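Local coordinates for Tol-Pal system protein TolB (Acinetobacter baumannii, PDB 7MX5), which is the periplasmic component of the Tol-Pal system, which probably helps the outer membrane invaginate during cell division and preserves its integrity, at residues 60-74 / 86-98. Sequence-based numbering, arbitrary orientation.
Sequences ASDWQAAGIPYVVTG and HYQLYDVQKQQYL
V92 wedges its two methyl groups between the short helix 60-65 and the start of strand 70-74. With CG1 anti to the backbone N (chi1 155°), that methyl lies 3.9 Å from A60 CB, while CG2 meets W63 CB at 3.7 Å and also touches V71 CG2. A60 CB in turn sits at the edge of the Y90 ring and against the aliphatic part of Q95. V71 CG2 also lies over one face of the W63 indole, toward its rim, so the helix packs on the hairpin through methyl groups and the W63 and Y90 rings. Four backbone hydrogen bonds join strands 70-74 and 86-91, two for each of the pairs V71 with Y90 and T73 with Q88; a fifth, V92 N to P69 O (2.9 Å), extends the ladder just beyond the strands. Beside the second pair, T73 OG1 gives a weak bond to Q88 OE1 (3.4 Å), and Q88 NE2 is held by N56 and N100. On the face carrying Y70, V72 and L89, V72 CG2 packs 3.6 Å from L89 CD1. Y70 and D91 run side by side, D91 OD2 lying at the ring edge with the carboxylate nearly perpendicular to the ring (88°). Helix 110-126 packs on this face, L125 against Y70 and L98, V117 and A120 against Y87. D91 OD1 accepts from K94 N, an Asx motif, and Q95 and Q96 both face D91 in a G1 beta bulge. Strands 70-78 and 83-91 form an antiparallel beta hairpin within the mixed sheet of the TolB amino-terminal domain, with helix 60-65 packed at its open end, where V92 sits.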
ATOM      1  N   ALA A  60      26.148  -9.797  25.355  1.00 79.76           N
ATOM      2  CA  ALA A  60      26.441  -9.159  24.078  1.00 74.90           C
ATOM      3  C   ALA A  60      27.821  -9.493  23.526  1.00 78.23           C
ATOM      4  O   ALA A  60      28.108  -9.133  22.379  1.00 81.79           O
ATOM      5  CB  ALA A  60      26.303  -7.641  24.211  1.00 58.01           C
ATOM      6  N   SER A  61      28.678 -10.164  24.300  1.00 79.92           N
ATOM      7  CA  SER A  61      30.025 -10.455  23.818  1.00 85.00           C
ATOM      8  C   SER A  61      30.008 -11.403  22.626  1.00 89.44           C
ATOM      9  O   SER A  61      30.850 -11.283  21.729  1.00 93.27           O
ATOM     10  CB  SER A  61      30.873 -11.043  24.945  1.00 85.90           C
ATOM     11  OG  SER A  61      30.439 -12.347  25.285  1.00 96.84           O
ATOM     12  N   ASP A  62      29.061 -12.340  22.593  1.00 86.01           N
ATOM     13  CA  ASP A  62      29.016 -13.343  21.536  1.00 84.77           C
ATOM     14  C   ASP A  62      28.265 -12.871  20.301  1.00 80.16           C
ATOM     15  O   ASP A  62      28.554 -13.342  19.194  1.00 77.31           O
ATOM     16  CB  ASP A  62      28.377 -14.630  22.065  1.00 90.93           C
ATOM     17  CG  ASP A  62      28.877 -14.999  23.447  1.00 95.32           C
ATOM     18  OD1 ASP A  62      30.099 -14.895  23.684  1.00 97.14           O
ATOM     19  OD2 ASP A  62      28.049 -15.389  24.296  1.00 96.62           O
ATOM     20  N   TRP A  63      27.305 -11.959  20.458  1.00 78.63           N
ATOM     21  CA  TRP A  63      26.591 -11.441  19.299  1.00 75.73           C
ATOM     22  C   TRP A  63      27.420 -10.426  18.527  1.00 74.26           C
ATOM     23  O   TRP A  63      27.288 -10.332  17.302  1.00 72.86           O
ATOM     24  CB  TRP A  63      25.259 -10.830  19.729  1.00 68.71           C
ATOM     25  CG  TRP A  63      24.367 -11.823  20.387  1.00 71.43           C
ATOM     26  CD1 TRP A  63      24.138 -11.962  21.724  1.00 65.14           C
ATOM     27  CD2 TRP A  63      23.599 -12.843  19.739  1.00 68.75           C
ATOM     28  NE1 TRP A  63      23.263 -12.997  21.948  1.00 65.01           N
ATOM     29  CE2 TRP A  63      22.917 -13.554  20.746  1.00 68.89           C
ATOM     30  CE3 TRP A  63      23.415 -13.217  18.404  1.00 63.12           C
ATOM     31  CZ2 TRP A  63      22.067 -14.620  20.460  1.00 63.98           C
ATOM     32  CZ3 TRP A  63      22.570 -14.275  18.123  1.00 65.77           C
ATOM     33  CH2 TRP A  63      21.907 -14.965  19.146  1.00 70.91           C
ATOM     34  N   GLN A  64      28.273  -9.662  19.213  1.00 69.93           N
ATOM     35  CA  GLN A  64      29.221  -8.827  18.488  1.00 75.87           C
ATOM     36  C   GLN A  64      30.189  -9.688  17.693  1.00 76.40           C
ATOM     37  O   GLN A  64      30.521  -9.364  16.546  1.00 69.30           O
ATOM     38  CB  GLN A  64      29.983  -7.910  19.448  1.00 79.72           C
ATOM     39  CG  GLN A  64      30.764  -6.806  18.733  1.00 76.56           C
ATOM     40  CD  GLN A  64      32.187  -7.189  18.333  1.00 87.46           C
ATOM     41  OE1 GLN A  64      32.521  -8.357  18.154  1.00 87.55           O
ATOM     42  NE2 GLN A  64      33.016  -6.179  18.126  1.00 83.96           N
ATOM     43  N   ALA A  65      30.660 -10.785  18.294  1.00 72.65           N
ATOM     44  CA  ALA A  65      31.660 -11.629  17.646  1.00 78.90           C
ATOM     45  C   ALA A  65      31.184 -12.105  16.281  1.00 87.22           C
ATOM     46  O   ALA A  65      31.973 -12.189  15.333  1.00 84.04           O
ATOM     47  CB  ALA A  65      31.999 -12.819  18.542  1.00 88.04           C
ATOM     48  N   ALA A  66      29.895 -12.412  16.158  1.00 79.57           N
ATOM     49  CA  ALA A  66      29.308 -12.812  14.890  1.00 80.60           C
ATOM     50  C   ALA A  66      28.828 -11.625  14.065  1.00 70.47           C
ATOM     51  O   ALA A  66      28.133 -11.824  13.063  1.00 70.21           O
ATOM     52  CB  ALA A  66      28.148 -13.780  15.129  1.00 85.33           C
ATOM     53  N   GLY A  67      29.180 -10.404  14.460  1.00 70.82           N
ATOM     54  CA  GLY A  67      28.748  -9.229  13.729  1.00 71.10           C
ATOM     55  C   GLY A  67      27.255  -8.996  13.751  1.00 69.79           C
ATOM     56  O   GLY A  67      26.702  -8.476  12.777  1.00 65.55           O
ATOM     57  N   ILE A  68      26.586  -9.367  14.835  1.00 61.77           N
ATOM     58  CA  ILE A  68      25.139  -9.231  14.963  1.00 61.74           C
ATOM     59  C   ILE A  68      24.856  -8.028  15.857  1.00 57.01           C
ATOM     60  O   ILE A  68      25.286  -8.023  17.020  1.00 59.70           O
ATOM     61  CB  ILE A  68      24.500 -10.503  15.536  1.00 63.68           C
ATOM     62  CG1 ILE A  68      25.026 -11.741  14.805  1.00 65.16           C
ATOM     63  CG2 ILE A  68      22.983 -10.421  15.450  1.00 58.94           C
ATOM     64  CD1 ILE A  68      24.429 -11.943  13.429  1.00 60.99           C
ATOM     65  N   PRO A  69      24.152  -7.005  15.370  1.00 49.19           N
ATOM     66  CA  PRO A  69      23.886  -5.828  16.206  1.00 53.97           C
ATOM     67  C   PRO A  69      22.572  -5.900  16.971  1.00 55.51           C
ATOM     68  O   PRO A  69      22.430  -5.253  18.014  1.00 54.90           O
ATOM     69  CB  PRO A  69      23.874  -4.678  15.193  1.00 42.80           C
ATOM     70  CG  PRO A  69      23.500  -5.315  13.881  1.00 42.65           C
ATOM     71  CD  PRO A  69      23.747  -6.801  13.969  1.00 44.12           C
ATOM     72  N   TYR A  70      21.603  -6.670  16.477  1.00 47.97           N
ATOM     73  CA  TYR A  70      20.268  -6.702  17.062  1.00 38.91           C
ATOM     74  C   TYR A  70      19.817  -8.142  17.250  1.00 47.15           C
ATOM     75  O   TYR A  70      19.946  -8.964  16.336  1.00 49.74           O
ATOM     76  CB  TYR A  70      19.269  -5.939  16.186  1.00 41.18           C
ATOM     77  CG  TYR A  70      19.700  -4.522  15.880  1.00 43.51           C
ATOM     78  CD1 TYR A  70      19.846  -3.587  16.897  1.00 44.32           C
ATOM     79  CD2 TYR A  70      19.967  -4.121  14.579  1.00 45.28           C
ATOM     80  CE1 TYR A  70      20.243  -2.292  16.626  1.00 43.11           C
ATOM     81  CE2 TYR A  70      20.366  -2.827  14.297  1.00 48.61           C
ATOM     82  CZ  TYR A  70      20.501  -1.917  15.324  1.00 48.84           C
ATOM     83  OH  TYR A  70      20.897  -0.627  15.048  1.00 45.67           O
ATOM     84  N   VAL A  71      19.288  -8.441  18.436  1.00 43.26           N
ATOM     85  CA  VAL A  71      18.805  -9.772  18.782  1.00 39.90           C
ATOM     86  C   VAL A  71      17.395  -9.648  19.342  1.00 39.41           C
ATOM     87  O   VAL A  71      17.118  -8.763  20.159  1.00 43.58           O
ATOM     88  CB  VAL A  71      19.732 -10.472  19.800  1.00 50.70           C
ATOM     89  CG1 VAL A  71      19.272 -11.903  20.047  1.00 45.17           C
ATOM     90  CG2 VAL A  71      21.174 -10.443  19.318  1.00 51.71           C
ATOM     91  N   VAL A  72      16.507 -10.538  18.905  1.00 45.42           N
ATOM     92  CA  VAL A  72      15.111 -10.549  19.329  1.00 38.14           C
ATOM     93  C   VAL A  72      14.840 -11.856  20.062  1.00 38.37           C
ATOM     94  O   VAL A  72      15.171 -12.936  19.557  1.00 35.37           O
ATOM     95  CB  VAL A  72      14.152 -10.385  18.136  1.00 36.32           C
ATOM     96  CG1 VAL A  72      12.706 -10.501  18.593  1.00 47.93           C
ATOM     97  CG2 VAL A  72      14.392  -9.056  17.441  1.00 31.29           C
ATOM     98  N   THR A  73      14.240 -11.757  21.244  1.00 43.22           N
ATOM     99  CA  THR A  73      13.866 -12.915  22.040  1.00 49.01           C
ATOM    100  C   THR A  73      12.376 -12.857  22.352  1.00 50.95           C
ATOM    101  O   THR A  73      11.744 -11.802  22.259  1.00 45.00           O
ATOM    102  CB  THR A  73      14.674 -12.984  23.341  1.00 45.34           C
ATOM    103  OG1 THR A  73      14.767 -11.674  23.916  1.00 48.83           O
ATOM    104  CG2 THR A  73      16.075 -13.504  23.063  1.00 40.41           C
ATOM    105  N   GLY A  74      11.815 -14.005  22.726  1.00 52.67           N
ATOM    106  CA  GLY A  74      10.389 -14.067  22.983  1.00 54.63           C
ATOM    107  C   GLY A  74       9.992 -15.276  23.796  1.00 66.00           C
ATOM    108  O   GLY A  74      10.705 -16.284  23.848  1.00 61.37           O
ATOM    109  N   HIS A  86       5.582 -12.452  25.028  1.00 39.52           N
ATOM    110  CA  HIS A  86       6.498 -11.531  25.690  1.00 44.96           C
ATOM    111  C   HIS A  86       7.773 -11.500  24.861  1.00 40.47           C
ATOM    112  O   HIS A  86       8.516 -12.486  24.824  1.00 50.43           O
ATOM    113  CB  HIS A  86       6.775 -11.968  27.127  1.00 41.30           C
ATOM    114  CG  HIS A  86       7.621 -11.003  27.899  1.00 54.89           C
ATOM    115  ND1 HIS A  86       8.261 -11.346  29.071  1.00 53.14           N
ATOM    116  CD2 HIS A  86       7.934  -9.707  27.665  1.00 43.99           C
ATOM    117  CE1 HIS A  86       8.930 -10.302  29.526  1.00 50.42           C
ATOM    118  NE2 HIS A  86       8.747  -9.295  28.692  1.00 44.78           N
ATOM    119  N   TYR A  87       8.022 -10.380  24.188  1.00 40.37           N
ATOM    120  CA  TYR A  87       9.146 -10.268  23.272  1.00 49.20           C
ATOM    121  C   TYR A  87      10.011  -9.072  23.638  1.00 46.32           C
ATOM    122  O   TYR A  87       9.544  -8.105  24.248  1.00 39.33           O
ATOM    123  CB  TYR A  87       8.673 -10.149  21.813  1.00 32.61           C
ATOM    124  CG  TYR A  87       7.879  -8.898  21.510  1.00 36.54           C
ATOM    125  CD1 TYR A  87       6.511  -8.847  21.745  1.00 43.34           C
ATOM    126  CD2 TYR A  87       8.494  -7.774  20.973  1.00 41.51           C
ATOM    127  CE1 TYR A  87       5.780  -7.709  21.464  1.00 46.99           C
ATOM    128  CE2 TYR A  87       7.770  -6.631  20.690  1.00 39.28           C
ATOM    129  CZ  TYR A  87       6.414  -6.604  20.936  1.00 45.53           C
ATOM    130  OH  TYR A  87       5.689  -5.470  20.655  1.00 39.72           O
ATOM    131  N   GLN A  88      11.285  -9.151  23.257  1.00 40.98           N
ATOM    132  CA  GLN A  88      12.249  -8.095  23.528  1.00 39.61           C
ATOM    133  C   GLN A  88      13.079  -7.831  22.281  1.00 35.40           C
ATOM    134  O   GLN A  88      13.222  -8.690  21.407  1.00 36.20           O
ATOM    135  CB  GLN A  88      13.176  -8.451  24.698  1.00 41.07           C
ATOM    136  CG  GLN A  88      12.466  -8.688  26.018  1.00 46.84           C
ATOM    137  CD  GLN A  88      13.409  -9.164  27.105  1.00 55.20           C
ATOM    138  OE1 GLN A  88      14.248 -10.036  26.876  1.00 56.97           O
ATOM    139  NE2 GLN A  88      13.276  -8.593  28.296  1.00 43.11           N
ATOM    140  N   LEU A  89      13.627  -6.619  22.212  1.00 41.62           N
ATOM    141  CA  LEU A  89      14.566  -6.225  21.169  1.00 31.59           C
ATOM    142  C   LEU A  89      15.805  -5.666  21.850  1.00 45.52           C
ATOM    143  O   LEU A  89      15.720  -4.666  22.569  1.00 43.06           O
ATOM    144  CB  LEU A  89      13.951  -5.189  20.225  1.00 30.00           C
ATOM    145  CG  LEU A  89      14.872  -4.614  19.146  1.00 38.24           C
ATOM    146  CD1 LEU A  89      15.539  -5.727  18.351  1.00 36.71           C
ATOM    147  CD2 LEU A  89      14.107  -3.676  18.225  1.00 28.58           C
ATOM    148  N   TYR A  90      16.948  -6.310  21.630  1.00 35.97           N
ATOM    149  CA  TYR A  90      18.179  -5.988  22.340  1.00 44.55           C
ATOM    150  C   TYR A  90      19.170  -5.325  21.393  1.00 43.64           C
ATOM    151  O   TYR A  90      19.536  -5.904  20.365  1.00 40.75           O
ATOM    152  CB  TYR A  90      18.795  -7.242  22.959  1.00 45.98           C
ATOM    153  CG  TYR A  90      19.897  -6.945  23.949  1.00 47.21           C
ATOM    154  CD1 TYR A  90      19.601  -6.532  25.241  1.00 50.50           C
ATOM    155  CD2 TYR A  90      21.233  -7.073  23.593  1.00 43.83           C
ATOM    156  CE1 TYR A  90      20.602  -6.258  26.152  1.00 49.28           C
ATOM    157  CE2 TYR A  90      22.242  -6.801  24.497  1.00 51.25           C
ATOM    158  CZ  TYR A  90      21.921  -6.394  25.774  1.00 52.08           C
ATOM    159  OH  TYR A  90      22.920  -6.120  26.681  1.00 57.48           O
ATOM    160  N   ASP A  91      19.601  -4.115  21.748  1.00 42.74           N
ATOM    161  CA  ASP A  91      20.699  -3.449  21.061  1.00 41.76           C
ATOM    162  C   ASP A  91      22.013  -3.959  21.641  1.00 44.01           C
ATOM    163  O   ASP A  91      22.271  -3.797  22.838  1.00 50.21           O
ATOM    164  CB  ASP A  91      20.578  -1.933  21.217  1.00 49.98           C
ATOM    165  CG  ASP A  91      21.553  -1.166  20.337  1.00 41.69           C
ATOM    166  OD1 ASP A  91      22.769  -1.449  20.382  1.00 41.81           O
ATOM    167  OD2 ASP A  91      21.099  -0.265  19.600  1.00 43.31           O
ATOM    168  N   VAL A  92      22.841  -4.576  20.798  1.00 40.24           N
ATOM    169  CA  VAL A  92      24.051  -5.223  21.294  1.00 52.48           C
ATOM    170  C   VAL A  92      25.150  -4.200  21.561  1.00 45.86           C
ATOM    171  O   VAL A  92      25.827  -4.260  22.595  1.00 48.36           O
ATOM    172  CB  VAL A  92      24.510  -6.311  20.305  1.00 59.89           C
ATOM    173  CG1 VAL A  92      26.007  -6.561  20.429  1.00 48.69           C
ATOM    174  CG2 VAL A  92      23.729  -7.594  20.538  1.00 59.41           C
ATOM    175  N   GLN A  93      25.348  -3.250  20.644  1.00 50.48           N
ATOM    176  CA  GLN A  93      26.397  -2.251  20.828  1.00 50.59           C
ATOM    177  C   GLN A  93      26.121  -1.386  22.053  1.00 49.32           C
ATOM    178  O   GLN A  93      27.004  -1.179  22.893  1.00 59.86           O
ATOM    179  CB  GLN A  93      26.527  -1.387  19.573  1.00 58.43           C
ATOM    180  CG  GLN A  93      26.883  -2.170  18.319  1.00 74.44           C
ATOM    181  CD  GLN A  93      28.320  -2.655  18.322  1.00 81.02           C
ATOM    182  OE1 GLN A  93      29.169  -2.116  19.032  1.00 82.26           O
ATOM    183  NE2 GLN A  93      28.598  -3.683  17.527  1.00 68.25           N
ATOM    184  N   LYS A  94      24.896  -0.878  22.172  1.00 46.80           N
ATOM    185  CA  LYS A  94      24.510  -0.093  23.337  1.00 56.49           C
ATOM    186  C   LYS A  94      24.271  -0.949  24.572  1.00 55.06           C
ATOM    187  O   LYS A  94      24.200  -0.400  25.677  1.00 53.63           O
ATOM    188  CB  LYS A  94      23.256   0.727  23.022  1.00 47.75           C
ATOM    189  CG  LYS A  94      23.364   1.547  21.745  1.00 48.86           C
ATOM    190  CD  LYS A  94      22.426   2.740  21.766  1.00 62.54           C
ATOM    191  CE  LYS A  94      22.820   3.773  20.721  1.00 63.00           C
ATOM    192  NZ  LYS A  94      21.805   4.857  20.597  1.00 64.00           N
ATOM    193  N   GLN A  95      24.150  -2.269  24.409  1.00 53.61           N
ATOM    194  CA  GLN A  95      23.956  -3.203  25.520  1.00 48.19           C
ATOM    195  C   GLN A  95      22.720  -2.838  26.341  1.00 48.37           C
ATOM    196  O   GLN A  95      22.760  -2.761  27.571  1.00 54.62           O
ATOM    197  CB  GLN A  95      25.204  -3.277  26.401  1.00 52.54           C
ATOM    198  CG  GLN A  95      26.268  -4.233  25.884  1.00 60.45           C
ATOM    199  CD  GLN A  95      27.264  -4.636  26.955  1.00 66.14           C
ATOM    200  OE1 GLN A  95      27.195  -5.738  27.500  1.00 67.83           O
ATOM    201  NE2 GLN A  95      28.200  -3.744  27.259  1.00 64.08           N
ATOM    202  N   GLN A  96      21.608  -2.616  25.645  1.00 48.76           N
ATOM    203  CA  GLN A  96      20.355  -2.265  26.295  1.00 57.97           C
ATOM    204  C   GLN A  96      19.197  -2.776  25.452  1.00 51.52           C
ATOM    205  O   GLN A  96      19.354  -3.084  24.267  1.00 42.04           O
ATOM    206  CB  GLN A  96      20.233  -0.752  26.507  1.00 50.08           C
ATOM    207  CG  GLN A  96      20.090   0.041  25.219  1.00 47.89           C
ATOM    208  CD  GLN A  96      20.236   1.533  25.435  1.00 43.54           C
ATOM    209  OE1 GLN A  96      21.314   2.019  25.775  1.00 63.74           O
ATOM    210  NE2 GLN A  96      19.150   2.269  25.237  1.00 54.86           N
ATOM    211  N   TYR A  97      18.028  -2.861  26.080  1.00 55.49           N
ATOM    212  CA  TYR A  97      16.818  -3.304  25.404  1.00 47.91           C
ATOM    213  C   TYR A  97      16.156  -2.127  24.702  1.00 50.38           C
ATOM    214  O   TYR A  97      15.914  -1.083  25.317  1.00 42.59           O
ATOM    215  CB  TYR A  97      15.840  -3.938  26.395  1.00 38.74           C
ATOM    216  CG  TYR A  97      16.227  -5.330  26.833  1.00 48.62           C
ATOM    217  CD1 TYR A  97      16.144  -6.403  25.956  1.00 47.64           C
ATOM    218  CD2 TYR A  97      16.672  -5.573  28.126  1.00 52.43           C
ATOM    219  CE1 TYR A  97      16.495  -7.679  26.352  1.00 41.97           C
ATOM    220  CE2 TYR A  97      17.025  -6.844  28.532  1.00 55.36           C
ATOM    221  CZ  TYR A  97      16.935  -7.893  27.641  1.00 48.02           C
ATOM    222  OH  TYR A  97      17.286  -9.162  28.037  1.00 54.49           O
ATOM    223  N   LEU A  98      15.871  -2.297  23.413  1.00 47.62           N
ATOM    224  CA  LEU A  98      15.082  -1.317  22.680  1.00 41.97           C
ATOM    225  C   LEU A  98      13.589  -1.552  22.838  1.00 40.49           C
ATOM    226  O   LEU A  98      12.804  -0.603  22.731  1.00 33.14           O
ATOM    227  CB  LEU A  98      15.457  -1.338  21.195  1.00 38.02           C
ATOM    228  CG  LEU A  98      16.886  -0.901  20.867  1.00 43.66           C
ATOM    229  CD1 LEU A  98      17.067  -0.733  19.368  1.00 39.09           C
ATOM    230  CD2 LEU A  98      17.236   0.385  21.601  1.00 33.75           C
TER
HETATM  231  O   HOH W   1      27.579  -5.996  17.220  1.00 49.83           O